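Acetylene hydratase Ahy (Pelobacter acetylenicus, PDB 2E7Z) catalyses the hydration of acetylene to acetaldehyde, using a bis(molybdopterin guanine dinucleotide) tungsten cofactor and a [4Fe-4S] cluster. Local coordinates at residues E32-T37 with F474-Q479; S46-T51 with G616-A621; L63-S68 with Q73-I78; Y116-R121 with D490-I495; P580-I585 with E648-R653. All blocks are in the same frame, centred on the assembly; numbering follows the deposited sequence. Where two conformers were deposited one is given.

Contact 1 of 5, residues E32-T37 with F474-Q479; sequences EPHPTT and FGNTSQ
His34 and Thr36, in the loop that leads from strand 25-29 towards helix 44-47, reach Asn476 on strand 474-476, one half of a small antiparallel sheet with strand 536-538. With CG anti to the backbone N (chi1 -169°), His34 turns its ring toward Asn476, whose amide lies at the imidazole edge, ND2 3.3 Å from CE1 of His34 and the planes 70° apart. Thr36 and Asn476 approach from opposite directions, OG1 of Thr36 3.0 Å from OD1 of Asn476; the hydroxyl also lies beside a methylpentanediol, probably from the crystallisation liquor. CG2 of Thr36 rests 4.1 Å from CE2 of Phe474. ND1 of His34 accepts from the backbone N of both Thr36 and Thr37, while NE2 shares a water with Thr477 O. With an alanine in place of His34, those two amides would probably lose their common acceptor and the water one of its mates, freeing the loop to move. Two N-H groups gripping ND1 fix the ring's rotation and would probably disfavour a proton there.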
# COMPACT_ATOMS: atom_id res chain seq x y z
N GLU A 32 -24.44 -6.48 15.20
CA GLU A 32 -25.49 -5.70 14.56
C GLU A 32 -25.26 -5.64 13.06
O GLU A 32 -24.12 -5.79 12.61
CB GLU A 32 -25.50 -4.27 15.11
CG GLU A 32 -25.79 -4.20 16.60
CD GLU A 32 -27.24 -4.50 16.92
OE1 GLU A 32 -28.10 -4.36 16.02
OE2 GLU A 32 -27.51 -4.87 18.08
N PRO A 33 -26.33 -5.42 12.27
CA PRO A 33 -26.17 -5.27 10.83
C PRO A 33 -25.42 -3.97 10.48
O PRO A 33 -25.97 -2.88 10.57
CB PRO A 33 -27.61 -5.26 10.31
CG PRO A 33 -28.43 -4.81 11.51
CD PRO A 33 -27.74 -5.34 12.70
N HIS A 34 -24.16 -4.11 10.09
CA HIS A 34 -23.32 -2.95 9.79
C HIS A 34 -23.47 -2.53 8.31
O HIS A 34 -23.61 -3.41 7.43
CB HIS A 34 -21.86 -3.24 10.12
CG HIS A 34 -20.99 -2.02 10.10
ND1 HIS A 34 -20.35 -1.59 8.96
CD2 HIS A 34 -20.67 -1.12 11.07
CE1 HIS A 34 -19.67 -0.48 9.22
NE2 HIS A 34 -19.86 -0.18 10.49
N PRO A 35 -23.48 -1.22 8.04
CA PRO A 35 -23.68 -0.74 6.66
C PRO A 35 -22.63 -1.19 5.65
O PRO A 35 -22.94 -1.27 4.46
CB PRO A 35 -23.66 0.78 6.80
CG PRO A 35 -24.05 1.03 8.21
CD PRO A 35 -23.43 -0.09 8.99
N THR A 36 -21.41 -1.47 6.11
CA THR A 36 -20.32 -1.81 5.17
C THR A 36 -19.66 -3.14 5.46
O THR A 36 -19.25 -3.83 4.53
CB THR A 36 -19.21 -0.73 5.08
OG1 THR A 36 -18.39 -0.79 6.25
CG2 THR A 36 -19.79 0.69 4.89
N THR A 37 -19.54 -3.50 6.74
CA THR A 37 -18.87 -4.74 7.13
C THR A 37 -19.90 -5.86 7.27
O THR A 37 -20.76 -5.82 8.15
CB THR A 37 -18.12 -4.56 8.47
OG1 THR A 37 -17.15 -3.50 8.32
CG2 THR A 37 -17.41 -5.84 8.87
N PHE A 474 -16.81 6.98 1.84
CA PHE A 474 -17.57 6.82 3.07
C PHE A 474 -16.58 6.81 4.21
O PHE A 474 -15.37 6.62 4.00
CB PHE A 474 -18.34 5.49 3.08
CG PHE A 474 -17.45 4.28 3.06
CD1 PHE A 474 -17.00 3.75 1.86
CD2 PHE A 474 -17.06 3.66 4.25
CE1 PHE A 474 -16.18 2.64 1.85
CE2 PHE A 474 -16.22 2.55 4.24
CZ PHE A 474 -15.78 2.04 3.03
N GLY A 475 -17.10 6.99 5.41
CA GLY A 475 -16.28 6.80 6.61
C GLY A 475 -17.03 5.98 7.63
O GLY A 475 -18.22 6.21 7.85
N ASN A 476 -16.34 5.01 8.23
CA ASN A 476 -16.84 4.32 9.43
C ASN A 476 -16.27 4.96 10.69
O ASN A 476 -15.08 5.22 10.78
CB ASN A 476 -16.46 2.84 9.41
CG ASN A 476 -17.19 2.07 8.32
OD1 ASN A 476 -16.61 1.23 7.62
ND2 ASN A 476 -18.46 2.37 8.14
N THR A 477 -17.13 5.19 11.68
CA THR A 477 -16.64 5.65 12.97
C THR A 477 -16.04 4.50 13.79
O THR A 477 -16.47 3.36 13.69
CB THR A 477 -17.79 6.31 13.76
OG1 THR A 477 -18.87 5.37 13.87
CG2 THR A 477 -18.28 7.56 13.05
N SER A 478 -15.03 4.85 14.59
CA SER A 478 -14.39 3.93 15.51
C SER A 478 -14.41 4.51 16.91
O SER A 478 -13.88 5.59 17.14
CB SER A 478 -12.95 3.69 15.08
OG SER A 478 -12.44 2.61 15.83
N GLN A 479 -15.01 3.80 17.85
CA GLN A 479 -15.02 4.24 19.24
C GLN A 479 -13.75 3.84 19.94
O GLN A 479 -13.18 2.77 19.65
CB GLN A 479 -16.23 3.67 19.95
CG GLN A 479 -17.56 4.10 19.34
CD GLN A 479 -18.71 3.63 20.19
OE1 GLN A 479 -18.99 2.44 20.27
NE2 GLN A 479 -19.33 4.56 20.89
O HOH W 1 -18.59 1.96 12.03

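Contact 2 of 5, residues S46-T51 with G616-A621; sequences SVNADT and GILRDA. With SF4 (iron/sulfur cluster), chain D.
Asn48 and Ile617 meet where the chain, having just left helix 44-47, passes the first turn of the weakly bonded helix 617-621. Followed outward, the asparagine side chain touches aliphatic carbon at every atom. Its CB touches both neighbours, 3.9 Å from CG2 of Ile617 and 4.0 Å from CG of Leu618. The next carbon, CG, anti to the carbonyl carbon (chi1 -64°), sets the amide against these two residues and is 3.6 Å from CG2 of Ile617; OD1 comes closer still, 3.5 Å from the same methyl. At the other end of the amide, ND2 sits 4.0 Å from CD2 of Leu618 and donates to the carbonyl oxygen of Met44, which gives the nitrogen a polar partner beside the leucine methyl. The asparagine and isoleucine side chains cross at about a right angle.

The carbonyl of Asn48 is gripped twice by Thr51, through its N and through OG1 at 2.7 Å from Asn48 O, the hydroxyl lying in the carbonyl plane. That hydroxyl also accepts from a water, which in turn accepts from Leu618 N, so a single solvent molecule bridges the two segments.

Ser46, two residues before Asn48, sets its CB 3.5 Å from sulfur S4 of the iron-sulfur cluster. Helix 44-47 thus has the cluster on Ser46's side, while Asn48, just after it, meets helix 617-621; Trp459 packs on Ser46 and Ala49, and Arg619 of helix 617-621 is salt-bridged to Glu679.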
# COMPACT_ATOMS: atom_id res chain seq x y z
N SER A 46 -7.38 -9.82 14.55
CA SER A 46 -8.25 -8.96 15.35
C SER A 46 -8.68 -9.59 16.66
O SER A 46 -8.66 -8.95 17.71
CB SER A 46 -9.47 -8.57 14.54
OG SER A 46 -10.17 -7.51 15.16
N VAL A 47 -9.10 -10.86 16.60
CA VAL A 47 -9.52 -11.58 17.80
C VAL A 47 -8.45 -11.51 18.87
O VAL A 47 -8.74 -11.39 20.06
CB VAL A 47 -9.81 -13.06 17.48
CG1 VAL A 47 -9.94 -13.90 18.78
CG2 VAL A 47 -11.08 -13.15 16.66
N ASN A 48 -7.19 -11.60 18.44
CA ASN A 48 -6.07 -11.63 19.35
C ASN A 48 -5.33 -10.30 19.45
O ASN A 48 -4.22 -10.25 19.95
CB ASN A 48 -5.11 -12.74 18.94
CG ASN A 48 -5.75 -14.11 19.07
OD1 ASN A 48 -6.02 -14.58 20.18
ND2 ASN A 48 -6.00 -14.76 17.94
N ALA A 49 -5.96 -9.22 18.99
CA ALA A 49 -5.30 -7.92 19.02
C ALA A 49 -4.88 -7.44 20.40
O ALA A 49 -3.87 -6.74 20.56
CB ALA A 49 -6.17 -6.86 18.31
N ASP A 50 -5.65 -7.83 21.43
CA ASP A 50 -5.30 -7.39 22.78
C ASP A 50 -4.00 -8.02 23.26
O ASP A 50 -3.33 -7.44 24.10
CB ASP A 50 -6.43 -7.61 23.79
CG ASP A 50 -6.36 -6.64 24.97
OD1 ASP A 50 -6.02 -5.45 24.73
OD2 ASP A 50 -6.62 -7.07 26.14
N THR A 51 -3.61 -9.16 22.68
CA THR A 51 -2.31 -9.76 23.04
C THR A 51 -1.13 -8.90 22.54
O THR A 51 -0.02 -8.99 23.07
CB THR A 51 -2.11 -11.19 22.50
OG1 THR A 51 -1.92 -11.13 21.08
CG2 THR A 51 -3.30 -12.10 22.84
N GLY A 616 3.79 -15.01 20.98
CA GLY A 616 2.39 -15.09 21.35
C GLY A 616 1.62 -15.98 20.42
O GLY A 616 2.19 -16.62 19.52
N ILE A 617 0.30 -16.01 20.63
CA ILE A 617 -0.60 -16.87 19.86
C ILE A 617 -0.50 -16.67 18.36
O ILE A 617 -0.47 -17.65 17.61
CB ILE A 617 -2.08 -16.76 20.39
CG1 ILE A 617 -3.00 -17.77 19.69
CG2 ILE A 617 -2.60 -15.32 20.32
CD1 ILE A 617 -4.31 -18.03 20.44
N LEU A 618 -0.41 -15.41 17.90
CA LEU A 618 -0.33 -15.18 16.47
C LEU A 618 0.99 -15.70 15.88
O LEU A 618 0.98 -16.38 14.83
CB LEU A 618 -0.52 -13.69 16.18
CG LEU A 618 -1.94 -13.18 16.49
CD1 LEU A 618 -1.97 -11.65 16.35
CD2 LEU A 618 -2.97 -13.79 15.56
N ARG A 619 2.11 -15.40 16.54
CA ARG A 619 3.43 -15.90 16.09
C ARG A 619 3.45 -17.42 16.03
O ARG A 619 4.03 -18.00 15.11
CB ARG A 619 4.55 -15.39 16.99
CG ARG A 619 5.95 -15.94 16.66
CD ARG A 619 6.48 -15.56 15.26
NE ARG A 619 7.79 -16.18 15.08
CZ ARG A 619 8.93 -15.74 15.63
NH1 ARG A 619 8.94 -14.64 16.38
NH2 ARG A 619 10.06 -16.40 15.42
N ASP A 620 2.79 -18.05 17.00
CA ASP A 620 2.77 -19.52 17.07
C ASP A 620 2.06 -20.18 15.89
O ASP A 620 2.36 -21.33 15.56
CB ASP A 620 2.11 -19.97 18.38
CG ASP A 620 3.01 -19.81 19.59
OD1 ASP A 620 4.22 -19.52 19.42
OD2 ASP A 620 2.53 -20.02 20.73
N ALA A 621 1.11 -19.47 15.27
CA ALA A 621 0.34 -19.99 14.12
C ALA A 621 1.17 -20.17 12.85
O ALA A 621 0.85 -21.03 12.01
CB ALA A 621 -0.88 -19.10 13.85
FE1 SF4 D . -8.86 -9.10 10.22
FE2 SF4 D . -9.00 -6.63 11.29
FE3 SF4 D . -10.56 -7.29 9.17
FE4 SF4 D . -7.92 -6.95 8.85
S1 SF4 D . -9.36 -5.32 9.44
S2 SF4 D . -9.20 -8.67 7.97
S3 SF4 D . -7.08 -7.74 10.85
S4 SF4 D . -10.67 -8.23 11.28
O HOH W 2 0.01 -12.92 19.73

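Contact 3 of 5, residues L63-S68 with Q73-I78; sequences LKNVGS and QRWERI
Strands 63-65 and 75-77 form an antiparallel beta hairpin at the surface, Asn65 facing Trp75; strand 63-65 then joins strand 452-455, making the hairpin the margin of the mixed sheet. Lys64 and Glu76 are a hydrogen-bonded pair, the bond from Lys64 N to Glu76 O (2.9 Å) being almost straight at 177°. Beyond them Val66 N donates to Arg74 O, and NH1 of Arg74 answers with a 3.0 Å bond to Val66 O, near the guanidinium plane. A chi1 of -167°, CG anti to the backbone N, sets the Asn65 amide over one face of the Trp75 indole, ND2 3.6 Å from CZ2 and held by Glu72 O; OD1 accepts from Gly67 N, an Asx turn. Leu63 CB lies 3.8 Å from CE3 of Trp75, whose NE1 donates to OE1 of Gln73. An alanine in place of Trp75 would probably leave Gln73 OE1 without that donor and Asn65 and Leu63 without shared cover. Backbone bonds thus set the register; the indole adds apolar cover to the face carrying Leu63 and Asn65.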
# COMPACT_ATOMS: atom_id res chain seq x y z
N LEU A 63 12.04 6.21 24.47
CA LEU A 63 13.40 5.72 24.70
C LEU A 63 14.40 6.54 23.92
O LEU A 63 14.19 6.83 22.75
CB LEU A 63 13.54 4.25 24.29
CG LEU A 63 12.65 3.24 24.99
CD1 LEU A 63 12.70 1.93 24.25
CD2 LEU A 63 13.15 3.06 26.44
N LYS A 64 15.49 6.94 24.56
CA LYS A 64 16.59 7.61 23.92
C LYS A 64 17.76 6.65 23.77
O LYS A 64 18.12 5.91 24.70
CB LYS A 64 17.02 8.79 24.79
CG LYS A 64 18.24 9.51 24.27
CD LYS A 64 18.60 10.73 25.08
CE LYS A 64 19.83 11.38 24.49
NZ LYS A 64 20.19 12.61 25.23
N ASN A 65 18.36 6.63 22.60
CA ASN A 65 19.55 5.83 22.43
C ASN A 65 20.72 6.55 23.07
O ASN A 65 21.02 7.71 22.74
CB ASN A 65 19.81 5.58 20.95
CG ASN A 65 20.83 4.52 20.75
OD1 ASN A 65 22.01 4.73 21.06
ND2 ASN A 65 20.39 3.35 20.30
N VAL A 66 21.36 5.87 24.02
CA VAL A 66 22.51 6.44 24.72
C VAL A 66 23.77 5.65 24.42
O VAL A 66 24.72 5.66 25.20
CB VAL A 66 22.23 6.56 26.26
CG1 VAL A 66 21.14 7.63 26.48
CG2 VAL A 66 21.85 5.21 26.87
N GLY A 67 23.76 4.94 23.30
CA GLY A 67 24.97 4.27 22.81
C GLY A 67 25.87 5.27 22.09
O GLY A 67 25.55 6.47 21.98
N SER A 68 26.99 4.77 21.58
CA SER A 68 27.95 5.61 20.89
C SER A 68 27.95 5.36 19.38
O SER A 68 28.71 5.99 18.64
CB SER A 68 29.36 5.38 21.44
OG SER A 68 29.69 4.02 21.32
N GLN A 73 22.30 -1.25 20.88
CA GLN A 73 21.08 -1.37 21.68
C GLN A 73 21.33 -0.93 23.12
O GLN A 73 21.43 -1.76 24.04
CB GLN A 73 20.52 -2.79 21.60
CG GLN A 73 20.18 -3.16 20.14
CD GLN A 73 19.22 -2.17 19.49
OE1 GLN A 73 18.07 -2.06 19.91
NE2 GLN A 73 19.70 -1.42 18.48
N ARG A 74 21.50 0.38 23.29
CA ARG A 74 21.71 0.95 24.62
C ARG A 74 20.70 2.06 24.76
O ARG A 74 20.84 3.12 24.15
CB ARG A 74 23.12 1.50 24.77
CG ARG A 74 23.59 1.49 26.23
CD ARG A 74 24.99 2.03 26.30
NE ARG A 74 25.39 2.11 27.70
CZ ARG A 74 25.44 3.23 28.43
NH1 ARG A 74 25.15 4.41 27.90
NH2 ARG A 74 25.81 3.16 29.71
N TRP A 75 19.65 1.77 25.52
CA TRP A 75 18.45 2.61 25.56
C TRP A 75 18.18 3.09 26.99
O TRP A 75 18.42 2.33 27.95
CB TRP A 75 17.26 1.78 25.08
CG TRP A 75 17.35 1.35 23.65
CD1 TRP A 75 17.69 0.13 23.17
CD2 TRP A 75 17.13 2.19 22.50
NE1 TRP A 75 17.68 0.14 21.79
CE2 TRP A 75 17.34 1.39 21.35
CE3 TRP A 75 16.76 3.53 22.34
CZ2 TRP A 75 17.16 1.90 20.03
CZ3 TRP A 75 16.60 4.03 21.02
CH2 TRP A 75 16.82 3.21 19.91
N GLU A 76 17.74 4.35 27.12
CA GLU A 76 17.29 4.86 28.42
C GLU A 76 15.94 5.54 28.29
O GLU A 76 15.73 6.37 27.38
CB GLU A 76 18.30 5.83 29.01
CG GLU A 76 17.93 6.29 30.41
CD GLU A 76 19.01 7.10 31.09
OE1 GLU A 76 20.15 6.60 31.25
OE2 GLU A 76 18.70 8.23 31.50
N ARG A 77 15.00 5.15 29.14
CA ARG A 77 13.72 5.84 29.19
C ARG A 77 13.86 7.35 29.45
O ARG A 77 14.63 7.79 30.30
CB ARG A 77 12.77 5.20 30.24
CG ARG A 77 11.32 5.69 30.05
CD ARG A 77 10.38 5.16 31.14
NE ARG A 77 10.22 3.73 31.08
CZ ARG A 77 9.46 3.07 31.97
NH1 ARG A 77 8.79 3.76 32.91
NH2 ARG A 77 9.36 1.75 31.89
N ILE A 78 13.14 8.16 28.67
CA ILE A 78 13.03 9.61 28.92
C ILE A 78 11.58 10.05 28.83
O ILE A 78 10.71 9.25 28.48
CB ILE A 78 13.97 10.51 28.03
CG1 ILE A 78 13.80 10.24 26.53
CG2 ILE A 78 15.43 10.43 28.51
CD1 ILE A 78 14.38 11.37 25.67

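Contact 4 of 5, residues Y116-R121 with D490-I495; sequences YGTLRR and DEYYFI
Ile495 is the tight part of this contact, filling the angle between Thr118 and Leu119. With CG1 anti to the carbonyl carbon (chi1 -70°), CG2 lies 3.6 Å from the carbonyl oxygen of Thr118, and CD1 reaches both OG1 of Thr118 and CB of Leu119, each at 3.8 Å. One turn earlier, Tyr492 presents the edge of its ring to Thr118, whose OG1 comes near the ring plane at 3.3 Å from CD1. That hydroxyl is bonded to Glu115 O, and the phenol oxygen to Trp510 O, so the polar ends of both residues are satisfied outside the meeting point. The contact joins the beginnings of helices 118-126 and 491-501, near strand 408-412 of the mixed sheet, whose Leu412 touches Leu119; helix 513-520 adds Leu516 against Thr118 and Tyr492. Gly117 and Asp490 are the respective N-caps. The looser side lies toward the start of helix 491-501, where the partly exposed Asp490 stays clear of segment 116-121 and turns its carboxylate on its own helix: OD1 of Asp490 accepts a hydrogen bond from Tyr493 N at 2.9 Å and a weak one from Tyr492 N. Partly exposed Tyr493 likewise turns from this interface, to an edge-to-face meeting with Trp80.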
# COMPACT_ATOMS: atom_id res chain seq x y z
N TYR A 116 -4.96 13.37 10.27
CA TYR A 116 -5.99 14.15 9.58
C TYR A 116 -5.41 15.24 8.68
O TYR A 116 -6.08 16.23 8.38
CB TYR A 116 -7.00 14.74 10.57
CG TYR A 116 -7.72 13.68 11.37
CD1 TYR A 116 -8.81 13.02 10.83
CD2 TYR A 116 -7.26 13.30 12.63
CE1 TYR A 116 -9.46 12.02 11.55
CE2 TYR A 116 -7.89 12.28 13.36
CZ TYR A 116 -8.99 11.64 12.79
OH TYR A 116 -9.64 10.63 13.45
N GLY A 117 -4.19 15.03 8.18
CA GLY A 117 -3.53 16.01 7.30
C GLY A 117 -2.46 16.84 7.97
O GLY A 117 -1.71 17.57 7.29
N THR A 118 -2.36 16.74 9.31
CA THR A 118 -1.41 17.58 10.00
C THR A 118 0.05 17.16 9.82
O THR A 118 0.94 17.98 10.04
CB THR A 118 -1.74 17.71 11.51
OG1 THR A 118 -1.68 16.43 12.15
CG2 THR A 118 -3.11 18.34 11.71
N LEU A 119 0.30 15.92 9.38
CA LEU A 119 1.66 15.52 9.12
C LEU A 119 2.24 16.25 7.92
O LEU A 119 3.29 16.86 8.02
CB LEU A 119 1.76 13.99 9.01
CG LEU A 119 3.16 13.39 8.81
CD1 LEU A 119 3.70 13.43 7.36
CD2 LEU A 119 4.21 13.93 9.82
N ARG A 120 1.54 16.21 6.79
CA ARG A 120 2.05 16.97 5.64
C ARG A 120 1.96 18.48 5.91
O ARG A 120 2.78 19.24 5.41
CB ARG A 120 1.33 16.63 4.32
CG ARG A 120 1.58 15.20 3.88
CD ARG A 120 3.03 14.86 3.54
NE ARG A 120 3.64 15.53 2.38
CZ ARG A 120 3.55 15.06 1.14
NH1 ARG A 120 2.77 14.02 0.84
NH2 ARG A 120 4.19 15.73 0.17
N ARG A 121 0.97 18.90 6.72
CA ARG A 121 0.90 20.30 7.15
C ARG A 121 2.22 20.73 7.77
O ARG A 121 2.82 21.74 7.39
CB ARG A 121 -0.28 20.49 8.09
CG ARG A 121 -0.58 21.92 8.52
CD ARG A 121 -1.77 21.87 9.46
NE ARG A 121 -2.24 23.19 9.87
CZ ARG A 121 -3.21 23.88 9.25
NH1 ARG A 121 -3.82 23.38 8.17
NH2 ARG A 121 -3.58 25.09 9.71
N ASP A 490 -0.89 9.67 20.92
CA ASP A 490 -1.37 9.69 19.55
C ASP A 490 -0.47 10.44 18.57
O ASP A 490 0.38 11.23 18.97
CB ASP A 490 -2.80 10.21 19.53
CG ASP A 490 -2.90 11.68 19.71
OD1 ASP A 490 -2.68 12.38 18.72
OD2 ASP A 490 -3.23 12.15 20.82
N GLU A 491 -0.68 10.20 17.26
CA GLU A 491 0.23 10.74 16.28
C GLU A 491 0.16 12.25 16.24
O GLU A 491 1.17 12.91 15.98
CB GLU A 491 -0.13 10.16 14.91
CG GLU A 491 0.93 10.40 13.85
CD GLU A 491 0.47 9.90 12.48
OE1 GLU A 491 -0.73 9.50 12.38
OE2 GLU A 491 1.27 9.93 11.52
N TYR A 492 -1.03 12.81 16.48
CA TYR A 492 -1.15 14.27 16.47
C TYR A 492 -0.45 14.91 17.65
O TYR A 492 0.13 15.99 17.49
CB TYR A 492 -2.61 14.71 16.40
CG TYR A 492 -2.73 16.24 16.38
CD1 TYR A 492 -2.12 16.99 15.36
CD2 TYR A 492 -3.38 16.93 17.40
CE1 TYR A 492 -2.18 18.39 15.36
CE2 TYR A 492 -3.46 18.33 17.37
CZ TYR A 492 -2.85 19.04 16.38
OH TYR A 492 -2.91 20.41 16.40
N TYR A 493 -0.48 14.24 18.81
CA TYR A 493 0.28 14.74 19.95
C TYR A 493 1.75 14.96 19.54
O TYR A 493 2.30 16.03 19.77
CB TYR A 493 0.18 13.77 21.11
CG TYR A 493 0.97 14.19 22.30
CD1 TYR A 493 0.44 15.09 23.23
CD2 TYR A 493 2.27 13.71 22.50
CE1 TYR A 493 1.19 15.48 24.34
CE2 TYR A 493 3.02 14.13 23.58
CZ TYR A 493 2.47 15.02 24.48
OH TYR A 493 3.18 15.41 25.59
N PHE A 494 2.38 13.93 18.97
CA PHE A 494 3.76 14.05 18.51
C PHE A 494 3.90 15.21 17.52
O PHE A 494 4.79 16.05 17.69
CB PHE A 494 4.21 12.72 17.84
CG PHE A 494 5.50 12.83 17.07
CD1 PHE A 494 6.68 13.21 17.69
CD2 PHE A 494 5.54 12.64 15.69
CE1 PHE A 494 7.87 13.34 16.99
CE2 PHE A 494 6.75 12.76 14.98
CZ PHE A 494 7.92 13.11 15.65
N ILE A 495 3.06 15.26 16.50
CA ILE A 495 3.22 16.29 15.47
C ILE A 495 3.05 17.70 16.06
O ILE A 495 3.85 18.60 15.79
CB ILE A 495 2.19 16.08 14.31
CG1 ILE A 495 2.56 14.83 13.51
CG2 ILE A 495 2.13 17.30 13.36
CD1 ILE A 495 1.36 14.18 12.80

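Contact 5 of 5, residues P580-I585 with E648-R653; sequences PLQTEI and ETTHGR
A first torsion of -94°, away from the usual staggered values, followed by an extended chain, sends the amide of Gln582 out to meet Thr650. The threonine, with chi1 57°, points OG1 back, and the two side chains approach from opposite directions. As modelled, OE1 of Gln582 lies 3.0 Å from OG1 of Thr650, but the amide is probably turned over; with it turned back, this may be a hydrogen bond. The pair is the whole of the direct contact, which buries just 78 Å² between the segments.

Each loop is instead braced from within by a threonine. OG1 of Thr583 accepts from Ile585 N at 3.1 Å, an ST turn, and is bonded besides to Glu579. OG1 of Thr649 forms another ST turn with His651 N at 3.0 Å, a weaker bond coming from Gly652 N, while Thr649 N donates to Gly652 O.

The second turn links the antiparallel strands 644-648 and 653-660 in the mixed sheet of the C-terminal region. The loop of residues 580-585 runs towards helix 588-593, whose Leu590 touches Gln582; Ile720 of strand 720-726 meets both Gln582 and Thr649.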
# COMPACT_ATOMS: atom_id res chain seq x y z
N PRO A 580 9.98 -8.95 -18.42
CA PRO A 580 10.95 -8.39 -17.48
C PRO A 580 12.37 -8.78 -17.86
O PRO A 580 12.57 -9.82 -18.51
CB PRO A 580 10.53 -9.01 -16.14
CG PRO A 580 9.06 -9.24 -16.30
CD PRO A 580 8.90 -9.69 -17.74
N LEU A 581 13.35 -7.95 -17.50
CA LEU A 581 14.73 -8.16 -17.95
C LEU A 581 15.46 -9.34 -17.32
O LEU A 581 16.57 -9.68 -17.74
CB LEU A 581 15.53 -6.85 -17.85
CG LEU A 581 14.95 -5.69 -18.67
CD1 LEU A 581 15.71 -4.38 -18.46
CD2 LEU A 581 14.89 -6.03 -20.17
N GLN A 582 14.82 -9.98 -16.34
CA GLN A 582 15.32 -11.18 -15.66
C GLN A 582 14.29 -12.30 -15.63
O GLN A 582 13.71 -12.60 -14.58
CB GLN A 582 15.77 -10.88 -14.22
CG GLN A 582 17.21 -10.57 -14.09
CD GLN A 582 17.75 -10.70 -12.67
OE1 GLN A 582 18.87 -10.31 -12.40
NE2 GLN A 582 16.95 -11.26 -11.76
N THR A 583 14.08 -12.92 -16.77
CA THR A 583 13.23 -14.09 -16.83
C THR A 583 13.88 -15.12 -17.72
O THR A 583 14.95 -14.89 -18.29
CB THR A 583 11.81 -13.77 -17.37
OG1 THR A 583 11.87 -13.58 -18.80
CG2 THR A 583 11.22 -12.53 -16.69
N GLU A 584 13.22 -16.26 -17.86
CA GLU A 584 13.71 -17.32 -18.75
C GLU A 584 13.60 -16.93 -20.22
O GLU A 584 14.33 -17.47 -21.07
CB GLU A 584 13.02 -18.65 -18.44
CG GLU A 584 13.35 -19.17 -17.04
CD GLU A 584 12.45 -20.31 -16.60
OE1 GLU A 584 11.46 -20.04 -15.87
OE2 GLU A 584 12.73 -21.47 -16.99
N ILE A 585 12.71 -15.99 -20.53
CA ILE A 585 12.54 -15.46 -21.90
C ILE A 585 13.63 -14.43 -22.23
O ILE A 585 14.27 -14.49 -23.28
CB ILE A 585 11.12 -14.85 -22.12
CG1 ILE A 585 10.01 -15.89 -21.86
CG2 ILE A 585 11.00 -14.18 -23.51
CD1 ILE A 585 10.07 -17.15 -22.73
N GLU A 648 18.28 -16.93 -3.23
CA GLU A 648 19.22 -15.90 -3.65
C GLU A 648 18.89 -15.40 -5.05
O GLU A 648 18.66 -16.20 -5.98
CB GLU A 648 20.65 -16.47 -3.60
CG GLU A 648 21.72 -15.47 -4.06
CD GLU A 648 23.15 -15.94 -3.84
OE1 GLU A 648 23.39 -17.04 -3.30
OE2 GLU A 648 24.08 -15.16 -4.19
N THR A 649 18.86 -14.09 -5.20
CA THR A 649 18.77 -13.44 -6.51
C THR A 649 20.13 -12.83 -6.80
O THR A 649 21.05 -12.89 -5.97
CB THR A 649 17.74 -12.31 -6.46
OG1 THR A 649 18.22 -11.29 -5.57
CG2 THR A 649 16.37 -12.80 -6.01
N THR A 650 20.25 -12.16 -7.95
CA THR A 650 21.48 -11.44 -8.24
C THR A 650 21.74 -10.31 -7.23
O THR A 650 22.89 -9.86 -7.09
CB THR A 650 21.48 -10.87 -9.66
OG1 THR A 650 20.34 -10.01 -9.86
CG2 THR A 650 21.51 -11.99 -10.71
N HIS A 651 20.70 -9.85 -6.52
CA HIS A 651 20.85 -8.74 -5.58
C HIS A 651 21.27 -9.17 -4.18
O HIS A 651 22.01 -8.47 -3.52
CB HIS A 651 19.54 -7.97 -5.47
CG HIS A 651 19.72 -6.66 -4.78
ND1 HIS A 651 19.42 -6.47 -3.44
CD2 HIS A 651 20.25 -5.50 -5.24
CE1 HIS A 651 19.73 -5.22 -3.12
NE2 HIS A 651 20.25 -4.63 -4.18
N GLY A 652 20.77 -10.30 -3.69
CA GLY A 652 21.08 -10.71 -2.33
C GLY A 652 20.35 -11.99 -2.00
O GLY A 652 19.77 -12.61 -2.89
N ARG A 653 20.36 -12.38 -0.74
CA ARG A 653 19.73 -13.65 -0.35
C ARG A 653 19.03 -13.53 1.00
O ARG A 653 19.30 -12.60 1.76
CB ARG A 653 20.76 -14.80 -0.28
CG ARG A 653 21.77 -14.65 0.82
CD ARG A 653 22.76 -15.79 0.79
NE ARG A 653 23.60 -15.75 1.98
CZ ARG A 653 24.56 -16.65 2.23
NH1 ARG A 653 24.77 -17.64 1.35
NH2 ARG A 653 25.29 -16.55 3.34

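Overall arrangement
From the N terminus, residues 32-37 open contact 1 and 46-51 open contact 2, but the first loop to close is the short hairpin of contact 3, within both spans. Residues 116-121 then open contact 4. About 350 residues later, 474-479 close contact 1 and 490-495 close contact 4, so these two cross, while contact 4 falls within the span of contact 2. Contact 5 opens before contact 2 closes, so these cross, as do 1 and 2. Contact 1 ties the cluster-binding N-terminal region to strand 474-476 and contact 2 ties it to helix 617-621; contact 3 pairs two marginal strands of the mixed sheet, contact 4 joins helices 118-126 and 491-501, and contact 5 stays C-terminal.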